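Local coordinates for protein rubber oxygenase (Streptomyces sp., PDB 5O1L) that cleaves poly(cis-1,4-isoprene) of natural and synthetic rubber oxidatively, using a non-covalently bound heme b and adding oxygen to the double bonds of the polymer, at residues Thr125-Gly137 against Leu378-Leu390. Residues are numbered along the deposited sequence; the frame is centred on the assembly and turned at random.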
loop_
_atom_site.group_PDB
_atom_site.type_symbol
_atom_site.label_atom_id
_atom_site.label_comp_id
_atom_site.label_asym_id
_atom_site.label_seq_id
_atom_site.Cartn_x
_atom_site.Cartn_y
_atom_site.Cartn_z
ATOM N N THR A 125 -10.929 -14.062 -4.341
ATOM C CA THR A 125 -11.926 -14.226 -5.406
ATOM C C THR A 125 -11.747 -13.237 -6.502
ATOM O O THR A 125 -11.896 -13.522 -7.668
ATOM C CB THR A 125 -13.318 -14.095 -4.799
ATOM O OG1 THR A 125 -13.458 -15.123 -3.782
ATOM C CG2 THR A 125 -14.412 -14.256 -5.791
ATOM N N LYS A 126 -11.429 -12.006 -6.119
ATOM C CA LYS A 126 -11.266 -10.898 -7.059
ATOM C C LYS A 126 -9.804 -10.623 -7.338
ATOM O O LYS A 126 -9.418 -9.516 -7.763
ATOM C CB LYS A 126 -11.964 -9.630 -6.539
ATOM C CG LYS A 126 -13.404 -9.830 -6.150
ATOM C CD LYS A 126 -14.287 -10.443 -7.145
ATOM C CE LYS A 126 -15.711 -10.400 -6.647
ATOM N NZ LYS A 126 -16.559 -11.164 -7.560
ATOM N N GLY A 127 -8.953 -11.624 -7.183
ATOM C CA GLY A 127 -7.502 -11.431 -7.163
ATOM C C GLY A 127 -6.873 -10.851 -8.385
ATOM O O GLY A 127 -5.938 -10.072 -8.264
ATOM N N ILE A 128 -7.336 -11.194 -9.574
ATOM C CA ILE A 128 -6.751 -10.557 -10.772
ATOM C C ILE A 128 -6.948 -9.038 -10.738
ATOM O O ILE A 128 -6.046 -8.244 -11.085
ATOM C CB ILE A 128 -7.265 -11.182 -12.080
ATOM C CG1 ILE A 128 -6.445 -10.640 -13.261
ATOM C CG2 ILE A 128 -8.715 -11.027 -12.259
ATOM C CD1 ILE A 128 -6.855 -11.337 -14.538
ATOM N N TYR A 129 -8.156 -8.614 -10.314
ATOM C CA TYR A 129 -8.471 -7.200 -10.286
ATOM C C TYR A 129 -7.757 -6.475 -9.190
ATOM O O TYR A 129 -7.103 -5.454 -9.425
ATOM C CB TYR A 129 -9.998 -6.963 -10.160
ATOM C CG TYR A 129 -10.774 -7.760 -11.181
ATOM C CD1 TYR A 129 -10.539 -7.534 -12.525
ATOM C CD2 TYR A 129 -11.665 -8.755 -10.778
ATOM C CE1 TYR A 129 -11.127 -8.314 -13.489
ATOM C CE2 TYR A 129 -12.296 -9.523 -11.727
ATOM C CZ TYR A 129 -12.026 -9.269 -13.087
ATOM O OH TYR A 129 -12.588 -10.031 -14.172
ATOM N N VAL A 130 -7.806 -7.025 -7.977
ATOM C CA VAL A 130 -7.100 -6.376 -6.860
ATOM C C VAL A 130 -5.601 -6.321 -7.109
ATOM O O VAL A 130 -4.913 -5.319 -6.858
ATOM C CB VAL A 130 -7.441 -7.086 -5.577
ATOM C CG1 VAL A 130 -6.741 -6.610 -4.442
ATOM C CG2 VAL A 130 -8.919 -7.005 -5.259
ATOM N N GLY A 131 -5.070 -7.430 -7.594
ATOM C CA GLY A 131 -3.621 -7.511 -7.785
ATOM C C GLY A 131 -3.171 -6.566 -8.884
ATOM O O GLY A 131 -2.089 -5.953 -8.797
ATOM N N ALA A 132 -3.941 -6.446 -9.951
ATOM C CA ALA A 132 -3.586 -5.538 -11.039
ATOM C C ALA A 132 -3.690 -4.090 -10.569
ATOM O O ALA A 132 -2.872 -3.247 -10.898
ATOM C CB ALA A 132 -4.479 -5.761 -12.241
ATOM N N LEU A 133 -4.732 -3.821 -9.801
ATOM C CA LEU A 133 -4.908 -2.478 -9.259
ATOM C C LEU A 133 -3.840 -2.083 -8.277
ATOM O O LEU A 133 -3.362 -0.948 -8.357
ATOM C CB LEU A 133 -6.297 -2.344 -8.624
ATOM C CG LEU A 133 -7.433 -2.301 -9.658
ATOM C CD1 LEU A 133 -8.749 -2.549 -9.064
ATOM C CD2 LEU A 133 -7.442 -0.948 -10.394
ATOM N N TYR A 134 -3.440 -2.959 -7.361
ATOM C CA TYR A 134 -2.320 -2.652 -6.497
ATOM C C TYR A 134 -1.051 -2.463 -7.271
ATOM O O TYR A 134 -0.330 -1.502 -7.042
ATOM C CB TYR A 134 -2.088 -3.713 -5.439
ATOM C CG TYR A 134 -3.158 -3.915 -4.356
ATOM C CD1 TYR A 134 -3.830 -2.884 -3.804
ATOM C CD2 TYR A 134 -3.356 -5.185 -3.812
ATOM C CE1 TYR A 134 -4.785 -3.119 -2.800
ATOM C CE2 TYR A 134 -4.308 -5.416 -2.831
ATOM C CZ TYR A 134 -5.018 -4.333 -2.368
ATOM O OH TYR A 134 -5.951 -4.653 -1.374
ATOM N N GLY A 135 -0.758 -3.369 -8.165
ATOM C CA GLY A 135 0.571 -3.428 -8.803
ATOM C C GLY A 135 0.760 -2.353 -9.797
ATOM O O GLY A 135 1.860 -1.709 -9.838
ATOM N N LEU A 136 -0.178 -2.150 -10.694
ATOM C CA LEU A 136 -0.070 -1.143 -11.711
ATOM C C LEU A 136 -0.662 0.115 -11.229
ATOM O O LEU A 136 0.037 1.120 -11.307
ATOM C CB LEU A 136 -0.676 -1.579 -13.047
ATOM C CG LEU A 136 0.005 -2.787 -13.610
ATOM C CD1 LEU A 136 -0.731 -3.232 -14.856
ATOM C CD2 LEU A 136 1.472 -2.531 -13.917
ATOM N N GLY A 137 -1.901 0.103 -10.715
ATOM C CA GLY A 137 -2.596 1.296 -10.361
ATOM C C GLY A 137 -1.940 1.989 -9.198
ATOM O O GLY A 137 -1.343 3.062 -9.369
ATOM N N LEU A 378 -4.330 -9.266 -22.888
ATOM C CA LEU A 378 -4.121 -8.353 -21.786
ATOM C C LEU A 378 -4.565 -9.004 -20.482
ATOM O O LEU A 378 -3.818 -8.979 -19.492
ATOM C CB LEU A 378 -4.933 -7.070 -22.025
ATOM C CG LEU A 378 -4.965 -6.113 -20.801
ATOM C CD1 LEU A 378 -3.579 -5.582 -20.409
ATOM C CD2 LEU A 378 -5.898 -4.969 -21.130
ATOM N N GLU A 379 -5.770 -9.583 -20.466
ATOM C CA GLU A 379 -6.243 -10.238 -19.275
ATOM C C GLU A 379 -5.263 -11.309 -18.801
ATOM O O GLU A 379 -4.967 -11.415 -17.590
ATOM C CB GLU A 379 -7.650 -10.813 -19.488
ATOM C CG GLU A 379 -8.193 -11.484 -18.257
ATOM C CD GLU A 379 -9.432 -12.297 -18.510
ATOM O OE1 GLU A 379 -9.439 -13.162 -19.416
ATOM O OE2 GLU A 379 -10.437 -12.119 -17.781
ATOM N N GLU A 380 -4.724 -12.124 -19.724
ATOM C CA GLU A 380 -3.772 -13.175 -19.343
ATOM C C GLU A 380 -2.517 -12.599 -18.849
ATOM O O GLU A 380 -1.942 -13.145 -17.892
ATOM C CB GLU A 380 -3.605 -14.084 -20.526
ATOM C CG GLU A 380 -2.571 -15.210 -20.312
ATOM C CD GLU A 380 -2.807 -16.134 -19.099
ATOM O OE1 GLU A 380 -3.862 -16.149 -18.427
ATOM O OE2 GLU A 380 -1.831 -16.929 -18.807
ATOM N N ALA A 381 -2.015 -11.537 -19.476
ATOM C CA ALA A 381 -0.775 -10.871 -19.016
ATOM C C ALA A 381 -0.973 -10.300 -17.595
ATOM O O ALA A 381 -0.049 -10.443 -16.748
ATOM C CB ALA A 381 -0.375 -9.825 -19.983
ATOM N N LEU A 382 -2.124 -9.721 -17.328
ATOM C CA LEU A 382 -2.401 -9.242 -15.950
ATOM C C LEU A 382 -2.435 -10.426 -14.993
ATOM O O LEU A 382 -1.924 -10.281 -13.856
ATOM C CB LEU A 382 -3.705 -8.458 -15.935
ATOM C CG LEU A 382 -3.623 -7.157 -16.700
ATOM C CD1 LEU A 382 -5.030 -6.551 -16.829
ATOM C CD2 LEU A 382 -2.690 -6.165 -15.997
ATOM N N ARG A 383 -3.042 -11.514 -15.349
ATOM C CA ARG A 383 -3.116 -12.670 -14.446
ATOM C C ARG A 383 -1.705 -13.184 -14.139
ATOM O O ARG A 383 -1.389 -13.426 -12.974
ATOM C CB ARG A 383 -3.928 -13.771 -15.098
ATOM C CG ARG A 383 -4.229 -14.923 -14.171
ATOM C CD ARG A 383 -4.789 -16.129 -14.857
ATOM N NE ARG A 383 -3.777 -16.737 -15.674
ATOM C CZ ARG A 383 -2.955 -17.686 -15.316
ATOM N NH1 ARG A 383 -2.082 -18.148 -16.166
ATOM N NH2 ARG A 383 -3.014 -18.190 -14.064
ATOM N N LYS A 384 -0.845 -13.273 -15.161
ATOM C CA LYS A 384 0.512 -13.767 -14.920
ATOM C C LYS A 384 1.276 -12.737 -14.067
ATOM O O LYS A 384 2.080 -13.148 -13.168
ATOM C CB LYS A 384 1.260 -13.980 -16.239
ATOM C CG LYS A 384 0.773 -15.183 -17.021
ATOM C CD LYS A 384 1.802 -15.511 -18.063
ATOM C CE LYS A 384 1.476 -16.804 -18.815
ATOM N NZ LYS A 384 0.627 -16.588 -20.002
ATOM N N PHE A 385 1.097 -11.463 -14.293
ATOM C CA PHE A 385 1.685 -10.415 -13.450
ATOM C C PHE A 385 1.301 -10.613 -11.977
ATOM O O PHE A 385 2.183 -10.567 -11.094
ATOM C CB PHE A 385 1.239 -9.031 -13.971
ATOM C CG PHE A 385 1.506 -7.873 -13.109
ATOM C CD1 PHE A 385 2.770 -7.320 -13.074
ATOM C CD2 PHE A 385 0.539 -7.337 -12.300
ATOM C CE1 PHE A 385 3.050 -6.244 -12.238
ATOM C CE2 PHE A 385 0.798 -6.228 -11.539
ATOM C CZ PHE A 385 2.038 -5.707 -11.490
ATOM N N VAL A 386 0.041 -10.807 -11.695
ATOM C CA VAL A 386 -0.406 -10.960 -10.325
ATOM C C VAL A 386 0.251 -12.209 -9.698
ATOM O O VAL A 386 0.700 -12.137 -8.542
ATOM C CB VAL A 386 -1.955 -10.971 -10.241
ATOM C CG1 VAL A 386 -2.335 -11.259 -8.791
ATOM C CG2 VAL A 386 -2.457 -9.587 -10.651
ATOM N N LEU A 387 0.297 -13.316 -10.423
ATOM C CA LEU A 387 0.924 -14.522 -9.909
ATOM C C LEU A 387 2.374 -14.300 -9.625
ATOM O O LEU A 387 2.895 -14.781 -8.586
ATOM C CB LEU A 387 0.725 -15.652 -10.896
ATOM C CG LEU A 387 -0.662 -16.176 -11.068
ATOM C CD1 LEU A 387 -0.551 -17.211 -12.183
ATOM C CD2 LEU A 387 -1.282 -16.802 -9.798
ATOM N N LEU A 388 3.058 -13.552 -10.470
ATOM C CA LEU A 388 4.468 -13.272 -10.231
ATOM C C LEU A 388 4.632 -12.399 -8.980
ATOM O O LEU A 388 5.561 -12.635 -8.191
ATOM C CB LEU A 388 5.152 -12.676 -11.429
ATOM C CG LEU A 388 5.301 -13.664 -12.579
ATOM C CD1 LEU A 388 5.645 -12.970 -13.897
ATOM C CD2 LEU A 388 6.329 -14.804 -12.300
ATOM N N PHE A 389 3.763 -11.418 -8.749
ATOM C CA PHE A 389 3.847 -10.596 -7.537
ATOM C C PHE A 389 3.442 -11.369 -6.319
ATOM O O PHE A 389 4.004 -11.099 -5.265
ATOM C CB PHE A 389 3.003 -9.327 -7.702
ATOM C CG PHE A 389 3.745 -8.164 -8.273
ATOM C CD1 PHE A 389 4.796 -8.321 -9.173
ATOM C CD2 PHE A 389 3.355 -6.868 -7.927
ATOM C CE1 PHE A 389 5.492 -7.239 -9.664
ATOM C CE2 PHE A 389 4.041 -5.771 -8.451
ATOM C CZ PHE A 389 5.110 -5.964 -9.323
ATOM N N LEU A 390 2.542 -12.346 -6.409
ATOM C CA LEU A 390 2.322 -13.278 -5.307
ATOM C C LEU A 390 3.568 -14.125 -5.025
ATOM O O LEU A 390 3.962 -14.255 -3.866
ATOM C CB LEU A 390 1.141 -14.217 -5.566
ATOM C CG LEU A 390 -0.270 -13.676 -5.505
ATOM C CD1 LEU A 390 -1.255 -14.710 -6.053
ATOM C CD2 LEU A 390 -0.614 -13.369 -4.058
HETATM O O HOH W 1 -11.414 -9.814 -16.631
#
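Val386 enters a hole formed by Gly127, Ile128, Gly131 and Ala132, a knob-into-hole fit. Its two methyls divide the work. Val386 CG2 presses on the backbone, 3.5 Å from Ala132 N, while CG1 lies near the carbonyl oxygen of Gly127. The glycines at 127, 131 and 135 recur every fourth residue and give helix 127-142 a smooth strip facing helix 373-393. Gly131 CA and Val386 CA come within 5.4 Å of each other.

Phe385 meets the last of these glycines with its ring edge, Phe385 CZ lying 3.8 Å from the bare Gly135 CA. CG of Phe385 stands opposite the backbone N (chi1 168°), which carries the ring toward helix 127-142. Leu136 CD2 reaches Phe385 CZ at 4.0 Å. The other branch of Leu136, CD1, touches Leu382 CD2 at 3.7 Å, and Ala132 CB adds a looser contact to Leu382 CD2. Ile128 is fully extended and crosses Arg383 at about a right angle. Ile128 CD1 lies 3.6 Å from Glu379 O and also touches Arg383 CB. Phe389 also touches Gly135, and Phe385 CE1 lies over one face of the Phe389 ring, offset toward the rim.

No direct hydrogen bond links the two segments. One water joins Tyr129 OH to Glu379 OE2, donating to Glu379 OE2 at 2.8 Å. The other carboxylate oxygen of Glu379 forms a salt bridge with Arg362. The Phe389 ring makes a cation-pi contact with Arg170. Arg383 grips Glu380 side-on through NE and NH1, and Lys384 joins this network.

The axes of 127-137 and 378-390 approach to 8.9 Å and cross at 75°. This is steeply crossed helix packing, made close by glycines on one helix, within the all-helical fold of the rubber oxygenase, away from the heme iron site.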